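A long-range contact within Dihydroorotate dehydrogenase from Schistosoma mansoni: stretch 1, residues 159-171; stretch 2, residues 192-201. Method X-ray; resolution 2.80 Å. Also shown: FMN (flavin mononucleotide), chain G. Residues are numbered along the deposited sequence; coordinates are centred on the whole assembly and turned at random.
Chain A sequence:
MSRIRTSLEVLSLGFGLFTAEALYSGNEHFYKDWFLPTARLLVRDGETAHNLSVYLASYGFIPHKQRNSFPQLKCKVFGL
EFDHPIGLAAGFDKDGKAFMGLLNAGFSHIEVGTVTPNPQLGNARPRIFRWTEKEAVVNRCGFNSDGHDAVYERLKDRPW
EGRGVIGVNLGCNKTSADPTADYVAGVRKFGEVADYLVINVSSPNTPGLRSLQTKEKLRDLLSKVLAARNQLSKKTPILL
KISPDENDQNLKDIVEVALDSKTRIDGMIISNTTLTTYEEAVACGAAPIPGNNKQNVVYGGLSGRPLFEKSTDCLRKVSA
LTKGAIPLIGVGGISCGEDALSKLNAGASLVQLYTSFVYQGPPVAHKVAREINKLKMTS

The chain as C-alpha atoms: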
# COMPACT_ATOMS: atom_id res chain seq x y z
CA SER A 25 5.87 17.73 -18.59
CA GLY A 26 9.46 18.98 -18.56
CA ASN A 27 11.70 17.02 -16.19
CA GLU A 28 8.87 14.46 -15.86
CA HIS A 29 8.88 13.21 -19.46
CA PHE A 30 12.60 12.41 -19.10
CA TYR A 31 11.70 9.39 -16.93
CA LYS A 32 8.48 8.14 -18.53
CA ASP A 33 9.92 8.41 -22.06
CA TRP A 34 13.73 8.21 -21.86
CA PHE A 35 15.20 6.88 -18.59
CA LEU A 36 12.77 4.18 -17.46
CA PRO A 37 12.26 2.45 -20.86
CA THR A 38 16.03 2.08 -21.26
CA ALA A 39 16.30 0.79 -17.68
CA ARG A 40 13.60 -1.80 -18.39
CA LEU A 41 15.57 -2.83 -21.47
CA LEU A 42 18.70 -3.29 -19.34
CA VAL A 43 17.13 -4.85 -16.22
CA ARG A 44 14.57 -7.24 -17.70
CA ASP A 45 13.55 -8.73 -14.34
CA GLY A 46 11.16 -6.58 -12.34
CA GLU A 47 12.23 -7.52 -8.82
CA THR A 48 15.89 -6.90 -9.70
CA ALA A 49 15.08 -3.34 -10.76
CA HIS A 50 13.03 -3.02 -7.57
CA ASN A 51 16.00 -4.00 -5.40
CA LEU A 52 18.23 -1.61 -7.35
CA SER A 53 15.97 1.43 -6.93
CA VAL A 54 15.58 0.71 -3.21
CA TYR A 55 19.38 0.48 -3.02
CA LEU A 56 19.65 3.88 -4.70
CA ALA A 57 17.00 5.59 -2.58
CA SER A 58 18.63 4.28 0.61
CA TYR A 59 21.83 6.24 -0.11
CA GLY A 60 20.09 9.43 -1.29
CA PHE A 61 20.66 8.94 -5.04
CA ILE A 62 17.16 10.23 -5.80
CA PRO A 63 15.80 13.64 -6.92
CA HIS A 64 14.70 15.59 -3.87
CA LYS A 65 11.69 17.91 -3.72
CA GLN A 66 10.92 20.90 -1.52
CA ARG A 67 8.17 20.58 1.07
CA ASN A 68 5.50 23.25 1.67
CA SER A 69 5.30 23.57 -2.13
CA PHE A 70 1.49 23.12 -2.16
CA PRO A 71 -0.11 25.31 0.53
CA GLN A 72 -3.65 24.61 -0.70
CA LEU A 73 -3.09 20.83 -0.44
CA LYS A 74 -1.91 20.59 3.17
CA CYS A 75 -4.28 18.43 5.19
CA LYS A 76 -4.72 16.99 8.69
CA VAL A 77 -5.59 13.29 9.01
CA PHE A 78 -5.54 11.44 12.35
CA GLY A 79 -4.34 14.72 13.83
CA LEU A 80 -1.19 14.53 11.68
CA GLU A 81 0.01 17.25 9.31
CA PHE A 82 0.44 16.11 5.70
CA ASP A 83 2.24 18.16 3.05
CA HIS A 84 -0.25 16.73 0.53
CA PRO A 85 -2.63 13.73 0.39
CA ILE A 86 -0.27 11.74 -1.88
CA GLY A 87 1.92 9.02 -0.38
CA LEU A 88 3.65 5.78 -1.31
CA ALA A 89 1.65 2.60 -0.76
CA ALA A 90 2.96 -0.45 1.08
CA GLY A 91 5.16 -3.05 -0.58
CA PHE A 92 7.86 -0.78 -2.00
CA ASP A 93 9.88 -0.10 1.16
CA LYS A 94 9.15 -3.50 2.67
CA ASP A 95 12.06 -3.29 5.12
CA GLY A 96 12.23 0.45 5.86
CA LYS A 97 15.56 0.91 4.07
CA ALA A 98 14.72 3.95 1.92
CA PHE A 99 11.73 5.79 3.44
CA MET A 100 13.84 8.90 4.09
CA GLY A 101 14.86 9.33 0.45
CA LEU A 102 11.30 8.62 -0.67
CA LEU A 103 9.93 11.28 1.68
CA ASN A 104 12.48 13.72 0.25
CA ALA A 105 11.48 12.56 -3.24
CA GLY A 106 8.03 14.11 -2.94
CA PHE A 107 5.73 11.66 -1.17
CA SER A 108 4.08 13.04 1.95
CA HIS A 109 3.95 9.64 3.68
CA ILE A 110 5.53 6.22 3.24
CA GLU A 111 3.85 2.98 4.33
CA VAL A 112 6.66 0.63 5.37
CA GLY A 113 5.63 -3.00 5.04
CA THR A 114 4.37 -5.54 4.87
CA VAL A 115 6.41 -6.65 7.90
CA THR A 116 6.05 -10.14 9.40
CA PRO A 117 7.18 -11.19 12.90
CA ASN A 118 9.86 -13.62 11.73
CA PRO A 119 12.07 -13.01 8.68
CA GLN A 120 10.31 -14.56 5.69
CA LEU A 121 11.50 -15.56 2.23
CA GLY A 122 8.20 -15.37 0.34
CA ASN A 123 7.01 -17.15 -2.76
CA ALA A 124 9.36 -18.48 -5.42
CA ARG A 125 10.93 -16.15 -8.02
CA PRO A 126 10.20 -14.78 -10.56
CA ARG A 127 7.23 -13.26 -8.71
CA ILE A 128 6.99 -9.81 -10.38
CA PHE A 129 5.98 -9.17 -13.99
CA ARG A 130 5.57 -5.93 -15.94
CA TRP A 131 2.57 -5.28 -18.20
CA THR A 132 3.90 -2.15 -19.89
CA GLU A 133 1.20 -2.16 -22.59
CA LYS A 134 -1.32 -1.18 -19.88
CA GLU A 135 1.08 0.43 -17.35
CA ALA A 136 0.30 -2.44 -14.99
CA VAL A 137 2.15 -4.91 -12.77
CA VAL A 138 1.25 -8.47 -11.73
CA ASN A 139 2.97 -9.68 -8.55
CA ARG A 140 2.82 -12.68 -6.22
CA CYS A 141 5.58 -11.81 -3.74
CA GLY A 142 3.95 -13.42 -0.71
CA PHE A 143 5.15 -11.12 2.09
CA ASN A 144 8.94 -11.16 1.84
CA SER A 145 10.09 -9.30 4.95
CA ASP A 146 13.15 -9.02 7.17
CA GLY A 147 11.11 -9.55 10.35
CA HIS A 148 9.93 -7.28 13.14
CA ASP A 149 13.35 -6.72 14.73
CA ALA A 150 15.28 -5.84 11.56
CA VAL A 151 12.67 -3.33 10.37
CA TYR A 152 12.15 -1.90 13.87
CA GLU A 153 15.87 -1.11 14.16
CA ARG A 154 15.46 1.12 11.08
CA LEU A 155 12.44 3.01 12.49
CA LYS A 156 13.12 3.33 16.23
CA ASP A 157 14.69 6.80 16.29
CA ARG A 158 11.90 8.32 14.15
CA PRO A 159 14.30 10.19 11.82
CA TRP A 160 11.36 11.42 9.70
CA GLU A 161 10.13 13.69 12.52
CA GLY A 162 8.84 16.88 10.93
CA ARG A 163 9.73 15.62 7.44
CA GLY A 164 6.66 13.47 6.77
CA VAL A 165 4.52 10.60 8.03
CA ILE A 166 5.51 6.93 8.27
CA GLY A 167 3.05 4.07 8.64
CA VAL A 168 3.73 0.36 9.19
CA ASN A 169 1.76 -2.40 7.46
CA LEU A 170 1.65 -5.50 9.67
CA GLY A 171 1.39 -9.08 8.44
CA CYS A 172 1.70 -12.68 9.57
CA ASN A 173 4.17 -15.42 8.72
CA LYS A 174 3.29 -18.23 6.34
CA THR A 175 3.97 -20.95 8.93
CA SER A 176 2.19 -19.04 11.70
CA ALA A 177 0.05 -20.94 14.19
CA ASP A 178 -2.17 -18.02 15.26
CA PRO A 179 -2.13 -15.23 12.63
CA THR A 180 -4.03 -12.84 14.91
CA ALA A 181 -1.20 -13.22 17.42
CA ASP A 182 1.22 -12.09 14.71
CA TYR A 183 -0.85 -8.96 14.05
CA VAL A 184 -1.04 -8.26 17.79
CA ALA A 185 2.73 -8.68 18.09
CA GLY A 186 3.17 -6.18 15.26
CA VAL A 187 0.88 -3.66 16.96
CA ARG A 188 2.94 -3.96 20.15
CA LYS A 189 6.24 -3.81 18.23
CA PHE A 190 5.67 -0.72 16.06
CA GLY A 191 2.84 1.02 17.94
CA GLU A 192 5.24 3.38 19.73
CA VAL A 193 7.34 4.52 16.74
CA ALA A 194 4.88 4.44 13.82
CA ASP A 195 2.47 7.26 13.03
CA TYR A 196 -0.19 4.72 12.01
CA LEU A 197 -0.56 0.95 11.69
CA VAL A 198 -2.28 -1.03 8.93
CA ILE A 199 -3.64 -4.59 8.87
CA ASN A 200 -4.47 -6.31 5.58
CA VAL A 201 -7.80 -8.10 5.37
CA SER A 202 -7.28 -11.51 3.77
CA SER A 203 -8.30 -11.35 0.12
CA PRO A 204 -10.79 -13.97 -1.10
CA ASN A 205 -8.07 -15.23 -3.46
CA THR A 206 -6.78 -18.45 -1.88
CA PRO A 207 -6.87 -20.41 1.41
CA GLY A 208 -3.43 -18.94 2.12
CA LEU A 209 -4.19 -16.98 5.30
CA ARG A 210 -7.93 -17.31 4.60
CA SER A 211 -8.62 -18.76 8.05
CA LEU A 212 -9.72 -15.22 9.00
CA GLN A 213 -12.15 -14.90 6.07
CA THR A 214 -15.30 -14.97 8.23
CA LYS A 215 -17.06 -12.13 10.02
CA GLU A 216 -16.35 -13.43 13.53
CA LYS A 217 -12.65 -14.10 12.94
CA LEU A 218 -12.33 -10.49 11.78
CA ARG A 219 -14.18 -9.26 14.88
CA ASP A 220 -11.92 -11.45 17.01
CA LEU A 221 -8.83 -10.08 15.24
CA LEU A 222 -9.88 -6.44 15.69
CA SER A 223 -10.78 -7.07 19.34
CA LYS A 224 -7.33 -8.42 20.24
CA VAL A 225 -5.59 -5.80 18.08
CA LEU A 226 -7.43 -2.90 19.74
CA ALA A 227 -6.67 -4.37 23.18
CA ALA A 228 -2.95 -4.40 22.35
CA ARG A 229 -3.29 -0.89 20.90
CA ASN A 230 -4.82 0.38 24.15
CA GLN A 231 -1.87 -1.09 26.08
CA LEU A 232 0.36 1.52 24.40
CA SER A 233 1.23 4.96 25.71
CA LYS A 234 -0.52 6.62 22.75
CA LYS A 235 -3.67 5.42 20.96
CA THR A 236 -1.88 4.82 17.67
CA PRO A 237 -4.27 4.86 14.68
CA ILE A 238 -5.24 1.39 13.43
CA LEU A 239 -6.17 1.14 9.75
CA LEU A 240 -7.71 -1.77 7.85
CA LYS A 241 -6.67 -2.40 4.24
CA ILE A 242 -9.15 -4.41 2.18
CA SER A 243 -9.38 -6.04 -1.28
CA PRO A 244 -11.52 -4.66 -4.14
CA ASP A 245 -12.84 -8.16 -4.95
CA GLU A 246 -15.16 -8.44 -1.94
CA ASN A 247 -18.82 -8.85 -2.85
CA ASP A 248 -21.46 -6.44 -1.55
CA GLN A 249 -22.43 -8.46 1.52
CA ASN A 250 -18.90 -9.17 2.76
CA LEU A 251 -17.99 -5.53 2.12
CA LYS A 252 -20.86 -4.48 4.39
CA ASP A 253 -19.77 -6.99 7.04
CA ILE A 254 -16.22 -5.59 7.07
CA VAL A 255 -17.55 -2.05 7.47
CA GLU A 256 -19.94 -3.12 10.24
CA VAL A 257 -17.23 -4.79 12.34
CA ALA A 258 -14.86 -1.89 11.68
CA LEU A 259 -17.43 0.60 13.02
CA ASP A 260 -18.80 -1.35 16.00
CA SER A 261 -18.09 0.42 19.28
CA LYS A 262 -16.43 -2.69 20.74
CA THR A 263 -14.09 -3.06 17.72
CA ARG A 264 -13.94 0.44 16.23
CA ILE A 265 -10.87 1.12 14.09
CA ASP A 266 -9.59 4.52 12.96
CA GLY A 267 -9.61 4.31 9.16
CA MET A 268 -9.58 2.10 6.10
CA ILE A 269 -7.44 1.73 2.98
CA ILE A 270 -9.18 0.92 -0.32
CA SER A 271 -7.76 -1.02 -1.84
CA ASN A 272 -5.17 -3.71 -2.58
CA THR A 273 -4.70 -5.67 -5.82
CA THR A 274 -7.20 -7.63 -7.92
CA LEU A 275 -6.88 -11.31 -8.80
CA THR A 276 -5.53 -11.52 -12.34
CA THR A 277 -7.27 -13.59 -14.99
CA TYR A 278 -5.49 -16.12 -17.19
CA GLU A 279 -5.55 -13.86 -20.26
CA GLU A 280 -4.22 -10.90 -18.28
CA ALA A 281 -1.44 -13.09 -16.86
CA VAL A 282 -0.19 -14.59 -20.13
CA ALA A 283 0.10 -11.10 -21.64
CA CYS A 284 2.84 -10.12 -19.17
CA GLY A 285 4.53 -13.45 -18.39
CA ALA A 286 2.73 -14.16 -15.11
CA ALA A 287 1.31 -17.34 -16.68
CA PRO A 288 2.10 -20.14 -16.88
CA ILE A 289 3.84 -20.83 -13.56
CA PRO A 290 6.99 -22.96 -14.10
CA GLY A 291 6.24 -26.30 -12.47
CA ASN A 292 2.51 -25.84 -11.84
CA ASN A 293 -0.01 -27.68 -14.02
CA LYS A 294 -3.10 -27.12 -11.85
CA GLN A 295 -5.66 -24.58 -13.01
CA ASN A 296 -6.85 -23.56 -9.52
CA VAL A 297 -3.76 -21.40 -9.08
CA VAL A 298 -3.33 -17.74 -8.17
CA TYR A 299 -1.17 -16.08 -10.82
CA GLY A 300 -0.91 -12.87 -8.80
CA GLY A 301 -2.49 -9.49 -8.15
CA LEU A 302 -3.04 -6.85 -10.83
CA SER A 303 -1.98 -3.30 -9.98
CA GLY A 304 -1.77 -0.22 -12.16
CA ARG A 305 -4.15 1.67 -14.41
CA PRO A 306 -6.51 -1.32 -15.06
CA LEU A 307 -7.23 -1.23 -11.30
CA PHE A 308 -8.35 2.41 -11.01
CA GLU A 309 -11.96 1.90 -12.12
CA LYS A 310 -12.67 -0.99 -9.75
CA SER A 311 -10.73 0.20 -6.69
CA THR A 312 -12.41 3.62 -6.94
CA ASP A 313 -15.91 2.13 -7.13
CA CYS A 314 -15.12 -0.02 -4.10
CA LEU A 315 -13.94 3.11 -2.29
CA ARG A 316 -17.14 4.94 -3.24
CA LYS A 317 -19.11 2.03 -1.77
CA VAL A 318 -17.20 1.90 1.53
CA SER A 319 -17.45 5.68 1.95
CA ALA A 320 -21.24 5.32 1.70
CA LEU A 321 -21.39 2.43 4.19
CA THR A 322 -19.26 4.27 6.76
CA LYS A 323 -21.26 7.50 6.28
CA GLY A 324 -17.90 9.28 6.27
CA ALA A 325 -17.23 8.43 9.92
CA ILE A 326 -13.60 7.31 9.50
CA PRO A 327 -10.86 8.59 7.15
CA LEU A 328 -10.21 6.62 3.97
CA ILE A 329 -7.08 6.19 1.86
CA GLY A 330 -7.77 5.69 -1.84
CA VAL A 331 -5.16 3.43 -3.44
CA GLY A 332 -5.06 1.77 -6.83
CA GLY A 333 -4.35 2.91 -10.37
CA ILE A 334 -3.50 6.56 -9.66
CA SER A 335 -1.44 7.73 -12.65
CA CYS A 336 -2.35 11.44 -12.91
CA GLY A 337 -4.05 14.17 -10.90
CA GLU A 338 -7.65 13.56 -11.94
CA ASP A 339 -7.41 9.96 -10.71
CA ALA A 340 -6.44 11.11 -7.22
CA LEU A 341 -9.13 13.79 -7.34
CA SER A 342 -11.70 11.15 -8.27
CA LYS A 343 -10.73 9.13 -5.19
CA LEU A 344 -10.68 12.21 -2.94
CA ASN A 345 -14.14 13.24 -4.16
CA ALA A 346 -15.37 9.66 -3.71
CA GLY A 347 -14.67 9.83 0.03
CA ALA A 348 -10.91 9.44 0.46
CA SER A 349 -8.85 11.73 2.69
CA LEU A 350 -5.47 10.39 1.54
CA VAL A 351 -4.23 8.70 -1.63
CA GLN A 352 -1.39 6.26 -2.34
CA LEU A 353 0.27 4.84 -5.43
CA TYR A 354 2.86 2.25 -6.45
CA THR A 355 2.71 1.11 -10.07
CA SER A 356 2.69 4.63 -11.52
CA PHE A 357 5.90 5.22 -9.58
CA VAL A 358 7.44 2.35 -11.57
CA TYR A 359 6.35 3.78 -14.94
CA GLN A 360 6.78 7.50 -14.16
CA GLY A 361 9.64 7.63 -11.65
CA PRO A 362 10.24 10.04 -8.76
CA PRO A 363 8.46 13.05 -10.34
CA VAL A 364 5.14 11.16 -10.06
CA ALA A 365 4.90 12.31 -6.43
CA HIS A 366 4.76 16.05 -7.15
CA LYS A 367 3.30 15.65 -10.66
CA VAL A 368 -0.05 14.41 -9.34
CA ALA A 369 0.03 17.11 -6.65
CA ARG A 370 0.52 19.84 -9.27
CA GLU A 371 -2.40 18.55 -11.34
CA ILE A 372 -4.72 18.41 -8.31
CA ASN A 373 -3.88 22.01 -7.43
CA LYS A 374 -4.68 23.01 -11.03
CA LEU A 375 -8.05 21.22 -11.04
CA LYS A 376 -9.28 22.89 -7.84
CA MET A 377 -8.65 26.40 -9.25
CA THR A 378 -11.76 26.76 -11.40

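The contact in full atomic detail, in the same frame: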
# COMPACT_ATOMS: atom_id res chain seq x y z
N PRO A 159 13.53 9.13 12.49
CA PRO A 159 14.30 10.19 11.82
C PRO A 159 13.47 11.06 10.90
O PRO A 159 13.94 12.13 10.49
CB PRO A 159 15.35 9.40 11.03
CG PRO A 159 14.69 8.10 10.74
CD PRO A 159 13.83 7.80 11.94
N TRP A 160 12.24 10.65 10.57
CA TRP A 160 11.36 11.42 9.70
C TRP A 160 10.58 12.50 10.44
O TRP A 160 9.70 13.12 9.84
CB TRP A 160 10.37 10.47 9.01
CG TRP A 160 9.39 9.85 9.96
CD1 TRP A 160 8.18 10.35 10.33
CD2 TRP A 160 9.55 8.61 10.66
NE1 TRP A 160 7.57 9.50 11.23
CE2 TRP A 160 8.39 8.43 11.44
CE3 TRP A 160 10.55 7.64 10.70
CZ2 TRP A 160 8.21 7.31 12.25
CZ3 TRP A 160 10.37 6.53 11.51
CH2 TRP A 160 9.21 6.38 12.28
N GLU A 161 10.88 12.73 11.72
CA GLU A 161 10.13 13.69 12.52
C GLU A 161 10.15 15.07 11.87
O GLU A 161 11.22 15.63 11.62
CB GLU A 161 10.71 13.76 13.93
CG GLU A 161 9.96 14.70 14.86
CD GLU A 161 8.68 14.10 15.40
OE1 GLU A 161 8.70 12.92 15.81
OE2 GLU A 161 7.65 14.80 15.41
N GLY A 162 8.97 15.60 11.58
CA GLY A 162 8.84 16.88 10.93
C GLY A 162 9.09 16.87 9.44
O GLY A 162 8.92 17.91 8.79
N ARG A 163 9.47 15.73 8.86
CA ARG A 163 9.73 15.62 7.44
C ARG A 163 8.70 14.77 6.71
O ARG A 163 8.84 14.57 5.49
CB ARG A 163 11.13 15.04 7.21
CG ARG A 163 12.26 15.87 7.82
CD ARG A 163 13.61 15.18 7.65
NE ARG A 163 14.00 15.06 6.25
CZ ARG A 163 14.76 15.94 5.60
N GLY A 164 7.69 14.27 7.39
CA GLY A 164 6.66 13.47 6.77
C GLY A 164 6.05 12.50 7.77
O GLY A 164 6.31 12.58 8.97
N VAL A 165 5.24 11.59 7.24
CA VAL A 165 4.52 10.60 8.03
C VAL A 165 4.97 9.22 7.59
O VAL A 165 5.21 8.98 6.40
CB VAL A 165 3.00 10.77 7.87
CG1 VAL A 165 2.25 9.69 8.64
CG2 VAL A 165 2.57 12.15 8.33
N ILE A 166 5.11 8.30 8.55
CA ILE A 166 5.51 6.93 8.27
C ILE A 166 4.50 5.99 8.92
O ILE A 166 4.26 6.08 10.13
CB ILE A 166 6.93 6.62 8.76
CG1 ILE A 166 7.96 7.43 7.97
CG2 ILE A 166 7.22 5.13 8.65
CD1 ILE A 166 7.98 7.13 6.49
N GLY A 167 3.91 5.11 8.12
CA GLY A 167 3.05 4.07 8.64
C GLY A 167 3.67 2.70 8.48
O GLY A 167 4.58 2.53 7.66
N VAL A 168 3.21 1.72 9.25
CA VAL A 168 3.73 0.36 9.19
C VAL A 168 2.58 -0.58 8.89
O VAL A 168 1.55 -0.55 9.57
CB VAL A 168 4.44 -0.04 10.50
CG1 VAL A 168 4.94 -1.47 10.41
CG2 VAL A 168 5.60 0.90 10.78
N ASN A 169 2.75 -1.41 7.86
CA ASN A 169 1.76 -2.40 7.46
C ASN A 169 2.16 -3.75 8.05
O ASN A 169 3.20 -4.31 7.69
CB ASN A 169 1.65 -2.48 5.94
CG ASN A 169 0.52 -3.37 5.49
OD1 ASN A 169 0.61 -4.59 5.55
ND2 ASN A 169 -0.56 -2.75 5.01
N LEU A 170 1.32 -4.28 8.94
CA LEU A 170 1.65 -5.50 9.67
C LEU A 170 1.07 -6.72 8.97
O LEU A 170 -0.02 -6.67 8.40
CB LEU A 170 1.11 -5.41 11.10
CG LEU A 170 1.48 -4.12 11.84
CD1 LEU A 170 0.70 -4.00 13.13
CD2 LEU A 170 2.98 -4.08 12.11
N GLY A 171 1.82 -7.83 9.03
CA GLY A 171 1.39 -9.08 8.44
C GLY A 171 1.77 -10.25 9.33
O GLY A 171 2.36 -10.08 10.39
N GLU A 192 4.64 2.23 19.07
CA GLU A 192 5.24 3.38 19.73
C GLU A 192 6.01 4.29 18.77
O GLU A 192 6.13 5.49 19.04
CB GLU A 192 6.17 2.92 20.85
CG GLU A 192 5.48 2.16 21.97
CD GLU A 192 4.64 3.05 22.86
OE1 GLU A 192 4.80 4.28 22.79
OE2 GLU A 192 3.81 2.51 23.62
N VAL A 193 6.52 3.75 17.67
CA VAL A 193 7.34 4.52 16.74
C VAL A 193 6.61 4.90 15.46
O VAL A 193 7.00 5.89 14.83
CB VAL A 193 8.65 3.77 16.40
CG1 VAL A 193 9.45 3.51 17.67
CG2 VAL A 193 8.34 2.46 15.68
N ALA A 194 5.58 4.16 15.06
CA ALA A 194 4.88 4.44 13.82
C ALA A 194 3.79 5.49 14.03
O ALA A 194 3.18 5.58 15.09
CB ALA A 194 4.25 3.16 13.26
N ASP A 195 3.55 6.28 12.98
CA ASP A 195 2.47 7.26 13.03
C ASP A 195 1.11 6.58 12.89
O ASP A 195 0.13 7.04 13.49
CB ASP A 195 2.65 8.31 11.94
CG ASP A 195 3.88 9.17 12.17
OD1 ASP A 195 4.24 9.40 13.34
OD2 ASP A 195 4.48 9.62 11.17
N TYR A 196 1.03 5.51 12.11
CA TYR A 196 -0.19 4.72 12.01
C TYR A 196 0.18 3.29 11.65
O TYR A 196 1.26 3.02 11.12
CB TYR A 196 -1.17 5.31 10.99
CG TYR A 196 -0.70 5.27 9.55
CD1 TYR A 196 -1.00 4.19 8.72
CD2 TYR A 196 0.03 6.32 9.01
CE1 TYR A 196 -0.58 4.16 7.41
CE2 TYR A 196 0.45 6.29 7.69
CZ TYR A 196 0.14 5.21 6.90
OH TYR A 196 0.56 5.17 5.59
N LEU A 197 -0.73 2.37 11.96
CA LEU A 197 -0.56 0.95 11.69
C LEU A 197 -1.67 0.47 10.77
O LEU A 197 -2.80 0.97 10.82
CB LEU A 197 -0.56 0.14 12.98
CG LEU A 197 0.47 0.54 14.04
CD1 LEU A 197 0.18 -0.15 15.36
CD2 LEU A 197 1.88 0.23 13.57
N VAL A 198 -1.34 -0.49 9.91
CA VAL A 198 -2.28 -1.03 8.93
C VAL A 198 -2.29 -2.55 9.05
O VAL A 198 -1.25 -3.17 9.29
CB VAL A 198 -1.91 -0.61 7.49
CG1 VAL A 198 -2.99 -1.05 6.51
CG2 VAL A 198 -1.71 0.89 7.41
N ILE A 199 -3.47 -3.14 8.89
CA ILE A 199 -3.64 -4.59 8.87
C ILE A 199 -4.40 -4.96 7.60
O ILE A 199 -5.47 -4.39 7.33
CB ILE A 199 -4.39 -5.10 10.12
CG1 ILE A 199 -3.59 -4.76 11.38
CG2 ILE A 199 -4.63 -6.60 10.02
CD1 ILE A 199 -4.25 -5.21 12.65
N ASN A 200 -3.85 -5.89 6.83
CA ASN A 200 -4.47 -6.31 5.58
C ASN A 200 -5.54 -7.36 5.84
O ASN A 200 -5.27 -8.40 6.44
CB ASN A 200 -3.41 -6.86 4.62
CG ASN A 200 -2.56 -5.77 4.00
OD1 ASN A 200 -2.57 -4.62 4.46
ND2 ASN A 200 -1.82 -6.12 2.96
N VAL A 201 -6.76 -7.08 5.38
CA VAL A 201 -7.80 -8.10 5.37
C VAL A 201 -7.46 -9.15 4.32
O VAL A 201 -7.05 -8.82 3.20
CB VAL A 201 -9.18 -7.47 5.10
CG1 VAL A 201 -10.24 -8.55 4.94
CG2 VAL A 201 -9.56 -6.52 6.21
N1 FMN G . 0.21 -4.05 -0.32
C2 FMN G . 0.34 -4.35 1.02
O2 FMN G . -0.54 -4.02 1.81
N3 FMN G . 1.47 -5.00 1.48
C4 FMN G . 2.46 -5.37 0.60
O4 FMN G . 3.47 -5.96 1.01
C4A FMN G . 2.34 -5.08 -0.75
N5 FMN G . 3.33 -5.44 -1.63
C5A FMN G . 3.20 -5.15 -2.98
C6 FMN G . 4.21 -5.52 -3.86
C7 FMN G . 4.09 -5.23 -5.21
C7M FMN G . 5.18 -5.63 -6.17
C8 FMN G . 2.96 -4.56 -5.68
C8M FMN G . 2.83 -4.25 -7.15
C9 FMN G . 1.95 -4.20 -4.80
C9A FMN G . 2.07 -4.49 -3.44
N10 FMN G . 1.07 -4.12 -2.55
C10 FMN G . 1.21 -4.42 -1.21
C1' FMN G . -0.16 -3.41 -3.03
C2' FMN G . 0.06 -1.90 -3.04
O2' FMN G . 0.50 -1.47 -1.77
C3' FMN G . -1.22 -1.17 -3.40
O3' FMN G . -2.26 -1.61 -2.56
C4' FMN G . -1.62 -1.38 -4.86
O4' FMN G . -0.50 -1.72 -5.64
C5' FMN G . -2.23 -0.09 -5.38
O5' FMN G . -2.38 -0.14 -6.78
P FMN G . -1.52 0.87 -7.68
O1P FMN G . -1.91 0.67 -9.12
O2P FMN G . -1.77 2.30 -7.26
O3P FMN G . -0.06 0.54 -7.52

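The contact is anchored at one end by the carboxylate of Asp-195 and at the other by a pair of asparagines beside the flavin. Asp-195 OD2 accepts two hydrogen bonds from the first stretch, one from the backbone Ile-166 N (3.0 Å) and one from the indole Trp-160 NE1 (3.1 Å), so a single buried oxygen ties the loop before the strand to the strand itself. The backbone of the same aspartate completes the clasp, with Asp-195 N donating to Ile-166 O at 2.9 Å. At the far end, Asn-169 ND2 donates to Asn-200 OD1 (2.8 Å). With its carbonyl oxygen engaged in this way, Asn-200 directs its amide nitrogen to the cofactor, where Asn-200 ND2 bonds FMN O2 at 2.7 Å.

Between these ends the strands run parallel, their axes inclined by 25°. Val-168 lies in register with Leu-197, and Asn-169 with Val-198. Val-168 bonds through both backbone groups: Val-168 N donates to Tyr-196 O (3.0 Å), and Val-168 O accepts from Val-198 N (2.9 Å). The ladder continues with a nearly linear bond from Leu-170 N to Val-198 O at 2.8 Å.

The side chains divide between the two faces of the sheet. On the face bearing Val-168, Leu-170 and Leu-197, the packing is aliphatic: Val-168 CG2 meets Ala-194 CB at 3.6 Å, while Val-168 CB lies 4.0 Å from Leu-197 CD2. On the other face, Tyr-196 folds its ring over Gly-167, whose CA sits 3.5 Å from the ring centroid of Tyr-196, almost on the ring normal, in a CH-pi contact. A beta carbon on Gly-167 would clash with Tyr-196 CZ, so the absent side chain makes room for the ring. Val-165 CG1 packs against the ring edge, 4.0 Å from Tyr-196 CE2.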